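Local structure of fibrinogen binding protein (Staphylococcus aureus subsp. aureus Mu50, 3DOA) at residues R115-E120 with L128-E133; I137-K142 with V154-N159. The protein probably binds fibrinogen and, as a member of the NFACT family, may act in ribosome-associated quality control. All coordinates share one frame; numbering follows the deposited sequence.

Contact 1 of 2, residues R115-E120 with L128-E133; sequences RTVILE and LILVDE
L128 and L130 both carry CG anti to the backbone N (chi1 -176° and -168°), and the next torsion turns each CD1 toward V117 on the neighbouring strand of this antiparallel beta hairpin. V117 receives them on separate branches: its CG1 meets L128 CD1 at 3.5 Å, and its CG2 lies 3.5 Å from L130 CD1. Helix 73-82 packs on this face, with L82 touching V117 and F78 and L82 touching L130. On the other face T116 CB rests 3.7 Å from V131 CG2, and I118 CD1 reaches V131 CG1 at 4.3 Å, while Y160 packs on I118 and I129.

Two hydrogen-bonded pairs knit the backbones. T116 N gives a nearly straight bond to V131 O (2.9 Å, 175° at the hydrogen), answered by V131 N to T116 O; I118 and I129 repeat the exchange. The polar side chains find their main partners outside the two strands: T116 OG1 bonds D102 OD1, E120 OE2 bonds Y160 OH, and D132 OD1 takes K136 N. R115 spends NE on H81, and the edge of its guanidinium faces E133, where NH1 makes a long salt bridge to OE1 at 3.9 Å.

Contact 2 of 2, residues I137-K142 with V154-N159; sequences IIEGFK and VMPGFN
This is a surface contact in which I137 and its neighbours, on the edge strand 137-140 of the five-stranded antiparallel sheet, meet the returning loop 154-159. The edge strand carries a classic beta bulge: I138 and E139 both face L130 of strand 127-132. The loop segment has no regular secondary structure, though F158 N bonds back to M155 O and so closes a beta turn through P156 and G157. One backbone hydrogen bond joins the two segments, from I137 N to F158 O (2.6 Å, 161° at the hydrogen).

I137 supplies most of the packing from the strand. With CG1 anti to its own carbonyl carbon (chi1 -68°), the longer branch starts out beside the backbone N, near F158 O. Its end, CD1, then lies among the loop residues, 4.2 Å from V154 CG1 and 4.1 Å from F158 CB, while CG2 comes within 3.9 Å of P156 CA. On its sheet side I137 also touches I129.

P156 packs against the two bulge residues. Its ring lies alongside the E139 side chain, the two pointing the same way, with CB and CG near I138 O and CG 3.6 Å from E139 OE1. That carboxylate is bent back on its own strand: OE1 accepts G140 N through its anti lone pair and also bonds H143 NE2, which would hold the group in place beside the proline. At the far end of the contact, V154 CG1 lies 3.6 Å from the carbonyl O of K142.

How the contacts relate
Contact 1 is the buried one, a regular ladder between strands 112-120 and 127-132; contact 2 is a surface contact, about 9 Å away between centres. Both reach the same antiparallel sheet: strand 127-132 of contact 1 is followed in the chain by strand 137-140 of contact 2, its neighbour and the outermost strand, against which loop 154-159 folds back. Among the backbone links, L128 O probably accepts a hydrogen bond from F141 N, at 2.7 Å, and L130 O one from I138 N. Side chains join them too: I138 CD1 packs on R115 NE. In chemistry, paired main-chain bonds and leucine-valine packing hold the interior, whereas the edge relies on a lone cross-segment hydrogen bond, one enclosed isoleucine and a proline beside a carboxylate.

Contact 1 of 2, residues R115-E120 with L128-E133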
loop_
_atom_site.group_PDB
_atom_site.type_symbol
_atom_site.label_atom_id
_atom_site.label_comp_id
_atom_site.label_asym_id
_atom_site.label_seq_id
_atom_site.Cartn_x
_atom_site.Cartn_y
_atom_site.Cartn_z
ATOM N N ARG A 115 -15.431 -6.429 11.679
ATOM C CA ARG A 115 -14.140 -5.730 11.900
ATOM C C ARG A 115 -13.432 -5.296 10.592
ATOM O O ARG A 115 -13.594 -5.960 9.556
ATOM C CB ARG A 115 -13.222 -6.671 12.628
ATOM C CG ARG A 115 -13.806 -7.170 13.893
ATOM C CD ARG A 115 -14.030 -6.047 14.854
ATOM N NE ARG A 115 -14.522 -6.448 16.185
ATOM C CZ ARG A 115 -15.688 -6.057 16.677
ATOM N NH1 ARG A 115 -16.537 -5.289 15.961
ATOM N NH2 ARG A 115 -16.008 -6.457 17.890
ATOM N N THR A 116 -12.691 -4.179 10.655
ATOM C CA THR A 116 -11.791 -3.749 9.584
ATOM C C THR A 116 -10.380 -3.523 10.109
ATOM O O THR A 116 -10.186 -2.775 11.088
ATOM C CB THR A 116 -12.245 -2.466 8.990
ATOM O OG1 THR A 116 -13.485 -2.710 8.337
ATOM C CG2 THR A 116 -11.250 -1.956 7.986
ATOM N N VAL A 117 -9.404 -4.192 9.475
ATOM C CA VAL A 117 -7.983 -3.897 9.695
ATOM C C VAL A 117 -7.522 -2.833 8.667
ATOM O O VAL A 117 -7.703 -3.018 7.465
ATOM C CB VAL A 117 -7.161 -5.157 9.541
ATOM C CG1 VAL A 117 -5.645 -4.837 9.615
ATOM C CG2 VAL A 117 -7.603 -6.174 10.603
ATOM N N ILE A 118 -6.980 -1.718 9.157
ATOM C CA ILE A 118 -6.464 -0.613 8.332
ATOM C C ILE A 118 -4.907 -0.511 8.427
ATOM O O ILE A 118 -4.350 -0.259 9.503
ATOM C CB ILE A 118 -7.051 0.709 8.765
ATOM C CG1 ILE A 118 -8.545 0.558 9.087
ATOM C CG2 ILE A 118 -6.843 1.719 7.680
ATOM C CD1 ILE A 118 -9.342 1.903 9.131
ATOM N N LEU A 119 -4.209 -0.777 7.307
ATOM C CA LEU A 119 -2.767 -0.547 7.204
ATOM C C LEU A 119 -2.571 0.775 6.449
ATOM O O LEU A 119 -3.078 0.950 5.330
ATOM C CB LEU A 119 -2.061 -1.696 6.490
ATOM C CG LEU A 119 -0.524 -1.590 6.380
ATOM C CD1 LEU A 119 0.197 -1.487 7.724
ATOM C CD2 LEU A 119 0.035 -2.737 5.574
ATOM N N GLU A 120 -1.865 1.680 7.105
ATOM C CA GLU A 120 -1.484 2.953 6.569
ATOM C C GLU A 120 0.001 2.925 6.447
ATOM O O GLU A 120 0.685 2.870 7.430
ATOM C CB GLU A 120 -1.825 4.059 7.536
ATOM C CG GLU A 120 -3.256 4.203 7.855
ATOM C CD GLU A 120 -3.476 5.288 8.811
ATOM O OE1 GLU A 120 -2.510 5.687 9.435
ATOM O OE2 GLU A 120 -4.600 5.752 8.945
ATOM N N LEU A 128 -0.964 0.271 12.022
ATOM C CA LEU A 128 -1.891 -0.809 11.829
ATOM C C LEU A 128 -3.017 -0.617 12.924
ATOM O O LEU A 128 -2.743 -0.403 14.145
ATOM C CB LEU A 128 -1.120 -2.095 11.973
ATOM C CG LEU A 128 -1.869 -3.371 11.719
ATOM C CD1 LEU A 128 -2.655 -3.306 10.441
ATOM C CD2 LEU A 128 -0.907 -4.459 11.722
ATOM N N ILE A 129 -4.269 -0.640 12.455
ATOM C CA ILE A 129 -5.440 -0.224 13.249
ATOM C C ILE A 129 -6.711 -1.067 12.965
ATOM O O ILE A 129 -7.093 -1.371 11.809
ATOM C CB ILE A 129 -5.832 1.253 13.023
ATOM C CG1 ILE A 129 -4.655 2.201 13.198
ATOM C CG2 ILE A 129 -6.919 1.689 13.984
ATOM C CD1 ILE A 129 -4.983 3.569 12.557
ATOM N N LEU A 130 -7.375 -1.412 14.068
ATOM C CA LEU A 130 -8.534 -2.272 14.038
ATOM C C LEU A 130 -9.709 -1.423 14.471
ATOM O O LEU A 130 -9.646 -0.714 15.469
ATOM C CB LEU A 130 -8.284 -3.416 15.003
ATOM C CG LEU A 130 -9.233 -4.603 14.956
ATOM C CD1 LEU A 130 -9.333 -5.231 13.551
ATOM C CD2 LEU A 130 -8.757 -5.566 16.075
ATOM N N VAL A 131 -10.768 -1.466 13.694
ATOM C CA VAL A 131 -11.925 -0.684 13.991
ATOM C C VAL A 131 -13.110 -1.603 13.761
ATOM O O VAL A 131 -12.959 -2.662 13.119
ATOM C CB VAL A 131 -12.019 0.515 13.064
ATOM C CG1 VAL A 131 -10.746 1.315 13.138
ATOM C CG2 VAL A 131 -12.279 0.053 11.651
ATOM N N ASP A 132 -14.285 -1.201 14.274
ATOM C CA ASP A 132 -15.522 -1.939 14.043
ATOM C C ASP A 132 -16.240 -1.372 12.832
ATOM O O ASP A 132 -15.760 -0.432 12.187
ATOM C CB ASP A 132 -16.385 -1.879 15.281
ATOM C CG ASP A 132 -16.858 -0.465 15.596
ATOM O OD1 ASP A 132 -17.006 0.347 14.663
ATOM O OD2 ASP A 132 -17.098 -0.161 16.791
ATOM N N GLU A 133 -17.395 -1.947 12.528
ATOM C CA GLU A 133 -18.254 -1.503 11.394
ATOM C C GLU A 133 -18.712 -0.065 11.485
ATOM O O GLU A 133 -19.044 0.518 10.441
ATOM C CB GLU A 133 -19.515 -2.395 11.175
ATOM C CG GLU A 133 -20.548 -2.354 12.249
ATOM C CD GLU A 133 -20.082 -3.122 13.468
ATOM O OE1 GLU A 133 -18.906 -3.006 13.904
ATOM O OE2 GLU A 133 -20.880 -3.883 14.020
#

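Contact 2 of 2, residues I137-K142 with V154-N159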
loop_
_atom_site.group_PDB
_atom_site.type_symbol
_atom_site.label_atom_id
_atom_site.label_comp_id
_atom_site.label_asym_id
_atom_site.label_seq_id
_atom_site.Cartn_x
_atom_site.Cartn_y
_atom_site.Cartn_z
ATOM N N ILE A 137 -12.367 2.844 16.895
ATOM C CA ILE A 137 -11.047 2.190 16.895
ATOM C C ILE A 137 -11.048 1.179 18.007
ATOM O O ILE A 137 -11.237 1.561 19.122
ATOM C CB ILE A 137 -9.891 3.141 17.278
ATOM C CG1 ILE A 137 -9.644 4.204 16.212
ATOM C CG2 ILE A 137 -8.592 2.304 17.588
ATOM C CD1 ILE A 137 -8.789 5.313 16.779
ATOM N N ILE A 138 -10.820 -0.086 17.733
ATOM C CA ILE A 138 -10.669 -1.055 18.813
ATOM C C ILE A 138 -9.261 -0.977 19.372
ATOM O O ILE A 138 -9.079 -0.871 20.572
ATOM C CB ILE A 138 -11.002 -2.499 18.331
ATOM C CG1 ILE A 138 -12.510 -2.563 18.040
ATOM C CG2 ILE A 138 -10.492 -3.558 19.331
ATOM C CD1 ILE A 138 -12.865 -3.484 17.031
ATOM N N GLU A 139 -8.248 -1.010 18.497
ATOM C CA GLU A 139 -6.812 -0.912 18.951
ATOM C C GLU A 139 -5.939 -0.416 17.818
ATOM O O GLU A 139 -6.321 -0.493 16.638
ATOM C CB GLU A 139 -6.290 -2.261 19.521
ATOM C CG GLU A 139 -5.008 -2.294 20.368
ATOM C CD GLU A 139 -4.787 -1.123 21.322
ATOM O OE1 GLU A 139 -4.774 0.048 20.879
ATOM O OE2 GLU A 139 -4.544 -1.367 22.527
ATOM N N GLY A 140 -4.795 0.138 18.231
ATOM C CA GLY A 140 -3.752 0.681 17.358
ATOM C C GLY A 140 -2.365 0.127 17.649
ATOM O O GLY A 140 -1.869 0.188 18.796
ATOM N N PHE A 141 -1.706 -0.397 16.615
ATOM C CA PHE A 141 -0.354 -0.829 16.829
ATOM C C PHE A 141 0.448 0.347 17.354
ATOM O O PHE A 141 1.363 0.148 18.066
ATOM C CB PHE A 141 0.254 -1.371 15.564
ATOM C CG PHE A 141 1.289 -2.492 15.777
ATOM C CD1 PHE A 141 1.826 -2.767 16.990
ATOM C CD2 PHE A 141 1.723 -3.252 14.687
ATOM C CE1 PHE A 141 2.720 -3.792 17.106
ATOM C CE2 PHE A 141 2.609 -4.267 14.818
ATOM C CZ PHE A 141 3.122 -4.540 15.993
ATOM N N LYS A 142 0.085 1.573 17.005
ATOM C CA LYS A 142 0.658 2.761 17.618
ATOM C C LYS A 142 -0.442 3.753 17.998
ATOM O O LYS A 142 -1.362 3.992 17.221
ATOM C CB LYS A 142 1.599 3.462 16.624
ATOM C CG LYS A 142 3.115 3.467 16.924
ATOM C CD LYS A 142 3.988 3.573 15.606
ATOM C CE LYS A 142 3.880 4.956 14.866
ATOM N NZ LYS A 142 4.593 4.994 13.542
ATOM N N VAL A 154 -5.615 8.423 17.960
ATOM C CA VAL A 154 -5.657 7.031 17.560
ATOM C C VAL A 154 -5.475 6.274 18.845
ATOM O O VAL A 154 -4.382 5.795 19.176
ATOM C CB VAL A 154 -4.665 6.681 16.415
ATOM C CG1 VAL A 154 -4.592 5.120 16.193
ATOM C CG2 VAL A 154 -5.102 7.441 15.122
ATOM N N MET A 155 -6.580 6.268 19.604
ATOM C CA MET A 155 -6.711 5.465 20.821
ATOM C C MET A 155 -8.044 4.683 20.710
ATOM O O MET A 155 -8.928 5.086 19.905
ATOM C CB MET A 155 -6.618 6.353 22.063
ATOM C CG MET A 155 -5.392 7.261 22.094
ATOM S SD MET A 155 -5.075 8.001 23.711
ATOM C CE MET A 155 -3.824 6.834 24.254
ATOM N N PRO A 156 -8.175 3.556 21.459
ATOM C CA PRO A 156 -9.329 2.651 21.439
ATOM C C PRO A 156 -10.710 3.285 21.750
ATOM O O PRO A 156 -11.782 2.728 21.406
ATOM C CB PRO A 156 -8.978 1.618 22.531
ATOM C CG PRO A 156 -7.563 1.576 22.530
ATOM C CD PRO A 156 -7.185 3.052 22.421
ATOM N N GLY A 157 -10.764 4.424 22.376
ATOM C CA GLY A 157 -12.075 5.055 22.298
ATOM C C GLY A 157 -12.701 5.423 20.925
ATOM O O GLY A 157 -13.905 5.430 20.767
ATOM N N PHE A 158 -11.891 5.773 19.949
ATOM C CA PHE A 158 -12.236 6.919 19.128
ATOM C C PHE A 158 -12.554 6.520 17.756
ATOM O O PHE A 158 -12.229 5.418 17.355
ATOM C CB PHE A 158 -11.028 7.821 19.068
ATOM C CG PHE A 158 -10.733 8.457 20.342
ATOM C CD1 PHE A 158 -11.001 9.809 20.534
ATOM C CD2 PHE A 158 -10.220 7.717 21.398
ATOM C CE1 PHE A 158 -10.767 10.423 21.791
ATOM C CE2 PHE A 158 -9.971 8.324 22.639
ATOM C CZ PHE A 158 -10.249 9.675 22.826
ATOM N N ASN A 159 -13.109 7.444 16.993
ATOM C CA ASN A 159 -13.395 7.158 15.580
ATOM C C ASN A 159 -12.213 7.327 14.693
ATOM O O ASN A 159 -11.621 8.368 14.701
ATOM C CB ASN A 159 -14.494 8.079 15.057
ATOM C CG ASN A 159 -15.808 7.884 15.795
ATOM O OD1 ASN A 159 -16.180 6.743 16.180
ATOM N ND2 ASN A 159 -16.517 8.987 16.010
#